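Local coordinates for protein soluble lytic transglycosylase B3 (PDB 5ANZ) that probably cleaves the peptidoglycan of the bacterial cell wall as a soluble lytic transglycosylase, taking part in cell-wall turnover, and binds a calcium ion, at residues G45-W51 with A161-Y165; R365-R370 with A381-I386. All coordinates share one frame. Residues are numbered along the deposited sequence.

The two contacts belong to different parts of the chain: contact 1 lies in the transglycosylase SLT domain and contact 2 in the putative peptidoglycan-binding domain, with centres 33 Å apart and nearest atoms about 17 Å apart. No helix is shared. Contact 1 joins the first modelled helix to helix 156-166, more than a hundred residues later, whereas contact 2 folds a loop back on the helix just before it. Both are partly buried. Contact 1 is an aromatic cluster, two of its three rings buried, with a single hydrogen bond at its exposed end; contact 2, with 453 Å² covered against 343 Å², relies on a buried glutamine and an arginine that bind loop backbone and, for the glutamine, an aspartate side chain as well.

Contact 1 of 2, residues G45-W51 with A161-Y165; sequences GQSFEQW and ATLAY
Gln46 (phi/psi -76/-43) and extended Ser47 (-85/159) lead into a helix that starts at Phe48; the nearest CA pair to helical residues 161-165 is Trp51-Tyr165, 6.5 Å. The p rotamer of Ser47, the N-cap (chi1 88°), lets its OG accept from Gln50 N at 3.0 Å, while Gln50, in an m rotamer, returns OE1 to Ser47 N at 3.0 Å, completing a capping box. Tyr165, with chi1 t (172°) and chi2 59°, reaches along this helix start, and its OH donates a very short 2.5 Å hydrogen bond to Gln46 O. Gly45 O lies near the ring plane, 3.5 Å from Tyr165 CE1. Phe48 CA sits over the face of the Tyr165 ring, 4.0 Å from its centroid and 21° off the normal, a CH-pi contact. The t rotamer of Phe48 (chi2 74°) turns its ring edge to the Tyr165 face, a T-shaped pair with centroids 5.5 Å apart and planes at 84°. Trp51, also t (164°) with chi2 89°, lays an indole face against the helix: Tyr165 CA stands 4.2 Å from its five-membered-ring centroid, 5° off the normal, a second CH-pi contact. Farther along, Trp51 CZ2 touches Ala164 CB at 3.5 Å and Trp51 CH2 touches Ala161 CB at 3.7 Å, the small alanines admitting the large ring. The result is an aromatic cluster within the transglycosylase SLT domain, joining helix 48-61 to helix 156-166. Around it, Pro78 covers Phe48 and Tyr165, Phe73 of helix 66-73 meets Trp51 and Ala161, and His174 and Leu177 of helix 170-186 pack on Trp51.

Contact 2 of 2, residues R365-R370 with A381-I386; sequences RIELQR and AVDGII
Gln369 OE1 accepts from Gly384 N (2.8 Å) and Arg365 NE donates to Gly384 O (2.9 Å); the two side chains, one turn apart on helix 362-374, both point CA-to-CB toward irregular segment 381-386. Gln369 (m, t) also donates from NE2 to Asp383 OD1 (3.1 Å). Arg365 is m, t, m with chi4 -88°, and a water bridges its NH2 (2.6 Å) to Gly384 O (3.1 Å). Asp383, chi1 p, also accepts from Ile385 N at OD1 (2.8 Å), making an Asx turn around Gly384. That glycine has phi/psi 79/6 and lies 4.4 Å CA to CA from Ile366, where a CB would crowd Ile366 CG1. This loop between two helices lies in the putative peptidoglycan-binding domain, returning across helix 362-374 before helix 388-401 begins. Outward, Ile366 CG2 meets Val382 CG1 at 3.7 Å and Arg370 CG meets it at 3.8 Å. Arg365 CD packs on Ile386 CG1 at 3.9 Å; toward helix 388-401, Leu368 CD2 lies 4.4 Å from Ile386 CD1.

Contact 1 of 2, residues G45-W51 with A161-Y165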
ATOM      1  N   GLY A  45      15.808 -11.400 -26.336  1.00 72.41           N
ATOM      2  CA  GLY A  45      16.762 -10.931 -27.325  1.00 71.29           C
ATOM      3  C   GLY A  45      17.698  -9.889 -26.745  1.00 70.62           C
ATOM      4  O   GLY A  45      17.369  -9.241 -25.750  1.00 75.79           O
ATOM      5  N   GLN A  46      18.865  -9.727 -27.365  1.00 67.98           N
ATOM      6  CA  GLN A  46      19.850  -8.766 -26.886  1.00 65.07           C
ATOM      7  C   GLN A  46      19.440  -7.345 -27.260  1.00 55.71           C
ATOM      8  O   GLN A  46      19.549  -6.434 -26.441  1.00 54.11           O
ATOM      9  CB  GLN A  46      21.243  -9.085 -27.432  1.00 63.05           C
ATOM     10  CG  GLN A  46      22.321  -8.133 -26.946  1.00 67.97           C
ATOM     11  CD  GLN A  46      23.719  -8.709 -27.076  1.00 85.35           C
ATOM     12  OE1 GLN A  46      24.000  -9.806 -26.590  1.00 91.86           O
ATOM     13  NE2 GLN A  46      24.606  -7.969 -27.735  1.00 90.73           N
ATOM     14  N   SER A  47      18.976  -7.152 -28.493  1.00 49.20           N
ATOM     15  CA  SER A  47      18.393  -5.867 -28.868  1.00 49.61           C
ATOM     16  C   SER A  47      16.919  -5.854 -28.465  1.00 46.55           C
ATOM     17  O   SER A  47      16.320  -6.913 -28.281  1.00 45.78           O
ATOM     18  CB  SER A  47      18.543  -5.615 -30.367  1.00 53.75           C
ATOM     19  OG  SER A  47      17.454  -6.171 -31.079  1.00 49.95           O
ATOM     20  N   PHE A  48      16.332  -4.668 -28.314  1.00 43.79           N
ATOM     21  CA  PHE A  48      14.919  -4.579 -27.927  1.00 38.26           C
ATOM     22  C   PHE A  48      14.018  -5.192 -28.999  1.00 39.89           C
ATOM     23  O   PHE A  48      13.048  -5.882 -28.690  1.00 47.23           O
ATOM     24  CB  PHE A  48      14.499  -3.129 -27.667  1.00 36.87           C
ATOM     25  CG  PHE A  48      13.048  -2.981 -27.300  1.00 40.91           C
ATOM     26  CD1 PHE A  48      12.597  -3.357 -26.048  1.00 37.34           C
ATOM     27  CD2 PHE A  48      12.131  -2.482 -28.212  1.00 39.55           C
ATOM     28  CE1 PHE A  48      11.261  -3.230 -25.698  1.00 33.94           C
ATOM     29  CE2 PHE A  48      10.791  -2.350 -27.872  1.00 38.82           C
ATOM     30  CZ  PHE A  48      10.355  -2.726 -26.608  1.00 35.84           C
ATOM     31  N   GLU A  49      14.338  -4.927 -30.261  1.00 45.41           N
ATOM     32  CA  GLU A  49      13.572  -5.489 -31.363  1.00 46.75           C
ATOM     33  C   GLU A  49      13.650  -7.012 -31.344  1.00 48.01           C
ATOM     34  O   GLU A  49      12.653  -7.695 -31.585  1.00 41.75           O
ATOM     35  CB  GLU A  49      14.071  -4.952 -32.707  1.00 58.54           C
ATOM     36  CG  GLU A  49      13.829  -3.462 -32.918  1.00 68.76           C
ATOM     37  CD  GLU A  49      14.739  -2.587 -32.073  1.00 76.33           C
ATOM     38  OE1 GLU A  49      15.612  -3.134 -31.366  1.00 76.45           O
ATOM     39  OE2 GLU A  49      14.580  -1.349 -32.115  1.00 79.02           O
ATOM     40  N   GLN A  50      14.836  -7.545 -31.065  1.00 46.21           N
ATOM     41  CA  GLN A  50      14.994  -8.988 -30.932  1.00 47.56           C
ATOM     42  C   GLN A  50      14.136  -9.503 -29.782  1.00 42.69           C
ATOM     43  O   GLN A  50      13.412 -10.486 -29.931  1.00 47.56           O
ATOM     44  CB  GLN A  50      16.464  -9.363 -30.717  1.00 47.43           C
ATOM     45  CG  GLN A  50      17.284  -9.449 -32.005  1.00 52.73           C
ATOM     46  CD  GLN A  50      18.779  -9.476 -31.742  1.00 57.28           C
ATOM     47  OE1 GLN A  50      19.223  -9.333 -30.602  1.00 55.98           O
ATOM     48  NE2 GLN A  50      19.566  -9.659 -32.798  1.00 66.06           N
ATOM     49  N   TRP A  51      14.205  -8.837 -28.635  1.00 40.60           N
ATOM     50  CA  TRP A  51      13.384  -9.261 -27.515  1.00 42.70           C
ATOM     51  C   TRP A  51      11.903  -9.186 -27.898  1.00 41.50           C
ATOM     52  O   TRP A  51      11.131 -10.088 -27.582  1.00 37.25           O
ATOM     53  CB  TRP A  51      13.647  -8.422 -26.255  1.00 39.12           C
ATOM     54  CG  TRP A  51      12.543  -8.631 -25.271  1.00 38.91           C
ATOM     55  CD1 TRP A  51      12.473  -9.594 -24.303  1.00 36.46           C
ATOM     56  CD2 TRP A  51      11.312  -7.901 -25.202  1.00 35.61           C
ATOM     57  NE1 TRP A  51      11.274  -9.493 -23.628  1.00 34.82           N
ATOM     58  CE2 TRP A  51      10.546  -8.466 -24.166  1.00 34.55           C
ATOM     59  CE3 TRP A  51      10.784  -6.828 -25.922  1.00 30.81           C
ATOM     60  CZ2 TRP A  51       9.282  -7.982 -23.822  1.00 31.43           C
ATOM     61  CZ3 TRP A  51       9.526  -6.346 -25.577  1.00 30.57           C
ATOM     62  CH2 TRP A  51       8.791  -6.927 -24.544  1.00 30.60           C
ATOM     63  N   ALA A 161       7.097  -3.494 -21.122  1.00 26.29           N
ATOM     64  CA  ALA A 161       8.050  -4.052 -22.082  1.00 25.62           C
ATOM     65  C   ALA A 161       9.476  -3.703 -21.694  1.00 30.55           C
ATOM     66  O   ALA A 161      10.390  -4.528 -21.823  1.00 29.51           O
ATOM     67  CB  ALA A 161       7.742  -3.541 -23.501  1.00 22.72           C
ATOM     68  N   THR A 162       9.668  -2.476 -21.216  1.00 26.19           N
ATOM     69  CA  THR A 162      10.978  -2.048 -20.753  1.00 25.83           C
ATOM     70  C   THR A 162      11.457  -2.967 -19.626  1.00 29.61           C
ATOM     71  O   THR A 162      12.561  -3.500 -19.685  1.00 30.41           O
ATOM     72  CB  THR A 162      10.960  -0.589 -20.263  1.00 26.51           C
ATOM     73  OG1 THR A 162      10.671   0.272 -21.378  1.00 27.27           O
ATOM     74  CG2 THR A 162      12.318  -0.217 -19.680  1.00 26.85           C
ATOM     75  N   LEU A 163      10.609  -3.165 -18.617  1.00 27.28           N
ATOM     76  CA  LEU A 163      10.973  -4.034 -17.486  1.00 27.72           C
ATOM     77  C   LEU A 163      11.173  -5.491 -17.910  1.00 32.56           C
ATOM     78  O   LEU A 163      12.050  -6.180 -17.390  1.00 36.22           O
ATOM     79  CB  LEU A 163       9.901  -3.953 -16.403  1.00 24.95           C
ATOM     80  CG  LEU A 163       9.730  -2.582 -15.757  1.00 30.96           C
ATOM     81  CD1 LEU A 163       8.565  -2.617 -14.791  1.00 29.16           C
ATOM     82  CD2 LEU A 163      11.000  -2.178 -15.024  1.00 33.03           C
ATOM     83  N   ALA A 164      10.356  -5.966 -18.847  1.00 26.74           N
ATOM     84  CA  ALA A 164      10.526  -7.325 -19.360  1.00 34.05           C
ATOM     85  C   ALA A 164      11.879  -7.476 -20.053  1.00 38.28           C
ATOM     86  O   ALA A 164      12.588  -8.476 -19.878  1.00 38.37           O
ATOM     87  CB  ALA A 164       9.392  -7.678 -20.317  1.00 30.01           C
ATOM     88  N   TYR A 165      12.230  -6.471 -20.849  1.00 32.36           N
ATOM     89  CA  TYR A 165      13.469  -6.486 -21.617  1.00 33.95           C
ATOM     90  C   TYR A 165      14.718  -6.372 -20.748  1.00 38.11           C
ATOM     91  O   TYR A 165      15.663  -7.139 -20.915  1.00 39.85           O
ATOM     92  CB  TYR A 165      13.452  -5.353 -22.648  1.00 32.73           C
ATOM     93  CG  TYR A 165      14.761  -5.133 -23.392  1.00 34.60           C
ATOM     94  CD1 TYR A 165      15.345  -6.147 -24.142  1.00 36.95           C
ATOM     95  CD2 TYR A 165      15.392  -3.895 -23.368  1.00 40.92           C
ATOM     96  CE1 TYR A 165      16.529  -5.939 -24.833  1.00 38.93           C
ATOM     97  CE2 TYR A 165      16.574  -3.675 -24.057  1.00 37.81           C
ATOM     98  CZ  TYR A 165      17.140  -4.700 -24.790  1.00 44.78           C
ATOM     99  OH  TYR A 165      18.320  -4.491 -25.476  1.00 46.39           O
TER

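Contact 2 of 2, residues R365-R370 with A381-I386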
ATOM      1  N   ARG A 365      20.280   0.703   7.745  1.00 35.69           N
ATOM      2  CA  ARG A 365      19.475  -0.485   8.021  1.00 34.39           C
ATOM      3  C   ARG A 365      20.302  -1.754   7.825  1.00 34.50           C
ATOM      4  O   ARG A 365      20.164  -2.732   8.574  1.00 32.43           O
ATOM      5  CB  ARG A 365      18.235  -0.523   7.132  1.00 34.20           C
ATOM      6  CG  ARG A 365      17.210   0.572   7.449  1.00 34.43           C
ATOM      7  CD  ARG A 365      15.880   0.328   6.744  1.00 40.28           C
ATOM      8  NE  ARG A 365      15.999   0.340   5.288  1.00 41.49           N
ATOM      9  CZ  ARG A 365      15.896   1.433   4.537  1.00 48.50           C
ATOM     10  NH1 ARG A 365      15.683   2.616   5.100  1.00 44.99           N
ATOM     11  NH2 ARG A 365      16.009   1.344   3.221  1.00 53.36           N
ATOM     12  N   ILE A 366      21.155  -1.742   6.810  1.00 32.32           N
ATOM     13  CA  ILE A 366      22.049  -2.866   6.561  1.00 32.92           C
ATOM     14  C   ILE A 366      23.066  -2.971   7.674  1.00 32.93           C
ATOM     15  O   ILE A 366      23.349  -4.070   8.177  1.00 34.06           O
ATOM     16  CB  ILE A 366      22.756  -2.717   5.197  1.00 34.28           C
ATOM     17  CG1 ILE A 366      21.756  -3.000   4.078  1.00 35.15           C
ATOM     18  CG2 ILE A 366      23.971  -3.644   5.103  1.00 38.86           C
ATOM     19  CD1 ILE A 366      22.167  -2.423   2.734  1.00 38.18           C
ATOM     20  N   GLU A 367      23.606  -1.825   8.074  1.00 33.22           N
ATOM     21  CA  GLU A 367      24.580  -1.801   9.154  1.00 33.61           C
ATOM     22  C   GLU A 367      23.947  -2.344  10.430  1.00 32.81           C
ATOM     23  O   GLU A 367      24.586  -3.098  11.167  1.00 33.62           O
ATOM     24  CB  GLU A 367      25.117  -0.389   9.392  1.00 36.42           C
ATOM     25  CG  GLU A 367      26.337  -0.352  10.304  1.00 37.58           C
ATOM     26  CD  GLU A 367      26.792   1.059  10.632  1.00 59.73           C
ATOM     27  OE1 GLU A 367      26.215   2.026  10.085  1.00 63.58           O
ATOM     28  OE2 GLU A 367      27.730   1.199  11.446  1.00 70.85           O
ATOM     29  N   LEU A 368      22.698  -1.952  10.685  1.00 31.85           N
ATOM     30  CA  LEU A 368      21.987  -2.404  11.880  1.00 31.26           C
ATOM     31  C   LEU A 368      21.887  -3.916  11.911  1.00 40.81           C
ATOM     32  O   LEU A 368      22.110  -4.544  12.955  1.00 36.75           O
ATOM     33  CB  LEU A 368      20.584  -1.795  11.942  1.00 30.28           C
ATOM     34  CG  LEU A 368      19.691  -2.402  13.036  1.00 34.88           C
ATOM     35  CD1 LEU A 368      20.272  -2.104  14.400  1.00 36.93           C
ATOM     36  CD2 LEU A 368      18.265  -1.888  12.922  1.00 38.86           C
ATOM     37  N   GLN A 369      21.532  -4.499  10.772  1.00 31.24           N
ATOM     38  CA  GLN A 369      21.375  -5.948  10.694  1.00 38.32           C
ATOM     39  C   GLN A 369      22.705  -6.650  10.928  1.00 35.02           C
ATOM     40  O   GLN A 369      22.756  -7.690  11.599  1.00 32.98           O
ATOM     41  CB  GLN A 369      20.781  -6.354   9.346  1.00 31.62           C
ATOM     42  CG  GLN A 369      19.272  -6.095   9.248  1.00 33.43           C
ATOM     43  CD  GLN A 369      18.731  -6.246   7.841  1.00 37.82           C
ATOM     44  OE1 GLN A 369      19.428  -5.980   6.865  1.00 39.49           O
ATOM     45  NE2 GLN A 369      17.476  -6.674   7.732  1.00 40.00           N
ATOM     46  N   ARG A 370      23.784  -6.079  10.389  1.00 33.79           N
ATOM     47  CA  ARG A 370      25.109  -6.671  10.567  1.00 34.10           C
ATOM     48  C   ARG A 370      25.578  -6.551  12.023  1.00 34.56           C
ATOM     49  O   ARG A 370      26.217  -7.468  12.562  1.00 35.47           O
ATOM     50  CB  ARG A 370      26.119  -6.023   9.613  1.00 34.75           C
ATOM     51  CG  ARG A 370      25.895  -6.375   8.150  1.00 34.92           C
ATOM     52  CD  ARG A 370      26.964  -5.747   7.264  1.00 36.51           C
ATOM     53  NE  ARG A 370      26.820  -6.122   5.861  1.00 36.46           N
ATOM     54  CZ  ARG A 370      27.203  -5.359   4.843  1.00 43.20           C
ATOM     55  NH1 ARG A 370      27.759  -4.175   5.072  1.00 37.64           N
ATOM     56  NH2 ARG A 370      27.040  -5.777   3.596  1.00 48.62           N
ATOM     57  N   ALA A 381      18.448 -12.637   7.081  1.00 57.26           N
ATOM     58  CA  ALA A 381      19.312 -12.174   5.998  1.00 60.55           C
ATOM     59  C   ALA A 381      19.594 -10.677   6.106  1.00 56.92           C
ATOM     60  O   ALA A 381      18.766  -9.909   6.589  1.00 56.31           O
ATOM     61  CB  ALA A 381      18.692 -12.502   4.649  1.00 64.59           C
ATOM     62  N   VAL A 382      20.777 -10.273   5.651  1.00 55.03           N
ATOM     63  CA  VAL A 382      21.162  -8.866   5.631  1.00 44.77           C
ATOM     64  C   VAL A 382      20.728  -8.208   4.326  1.00 51.69           C
ATOM     65  O   VAL A 382      21.509  -8.111   3.385  1.00 56.27           O
ATOM     66  CB  VAL A 382      22.689  -8.697   5.802  1.00 46.01           C
ATOM     67  CG1 VAL A 382      23.074  -7.230   5.704  1.00 48.88           C
ATOM     68  CG2 VAL A 382      23.143  -9.283   7.133  1.00 44.69           C
ATOM     69  N   ASP A 383      19.481  -7.750   4.276  1.00 55.57           N
ATOM     70  CA  ASP A 383      18.908  -7.215   3.045  1.00 55.19           C
ATOM     71  C   ASP A 383      18.506  -5.747   3.160  1.00 50.11           C
ATOM     72  O   ASP A 383      18.059  -5.144   2.187  1.00 49.76           O
ATOM     73  CB  ASP A 383      17.690  -8.045   2.632  1.00 58.89           C
ATOM     74  CG  ASP A 383      16.700  -8.243   3.772  1.00 65.93           C
ATOM     75  OD1 ASP A 383      16.781  -7.508   4.784  1.00 55.55           O
ATOM     76  OD2 ASP A 383      15.835  -9.137   3.652  1.00 71.59           O
ATOM     77  N   GLY A 384      18.656  -5.178   4.349  1.00 45.71           N
ATOM     78  CA  GLY A 384      18.256  -3.805   4.586  1.00 41.26           C
ATOM     79  C   GLY A 384      16.760  -3.648   4.792  1.00 47.81           C
ATOM     80  O   GLY A 384      16.255  -2.530   4.902  1.00 51.83           O
ATOM     81  N   ILE A 385      16.045  -4.766   4.849  1.00 39.86           N
ATOM     82  CA  ILE A 385      14.605  -4.724   5.076  1.00 41.51           C
ATOM     83  C   ILE A 385      14.245  -5.090   6.510  1.00 41.52           C
ATOM     84  O   ILE A 385      14.494  -6.213   6.959  1.00 43.30           O
ATOM     85  CB  ILE A 385      13.864  -5.665   4.122  1.00 48.29           C
ATOM     86  CG1 ILE A 385      14.056  -5.201   2.677  1.00 47.35           C
ATOM     87  CG2 ILE A 385      12.384  -5.734   4.490  1.00 48.10           C
ATOM     88  CD1 ILE A 385      13.444  -6.128   1.655  1.00 55.31           C
ATOM     89  N   ILE A 386      13.654  -4.140   7.226  1.00 36.87           N
ATOM     90  CA  ILE A 386      13.255  -4.383   8.607  1.00 38.46           C
ATOM     91  C   ILE A 386      11.944  -5.151   8.652  1.00 46.07           C
ATOM     92  O   ILE A 386      10.876  -4.556   8.782  1.00 48.70           O
ATOM     93  CB  ILE A 386      13.084  -3.080   9.409  1.00 43.44           C
ATOM     94  CG1 ILE A 386      14.301  -2.171   9.241  1.00 46.74           C
ATOM     95  CG2 ILE A 386      12.820  -3.396  10.882  1.00 43.61           C
ATOM     96  CD1 ILE A 386      15.626  -2.857   9.490  1.00 42.10           C
TER
HETATM   97  O   HOH W   1      15.279  -1.002   2.381  1.00 55.45           O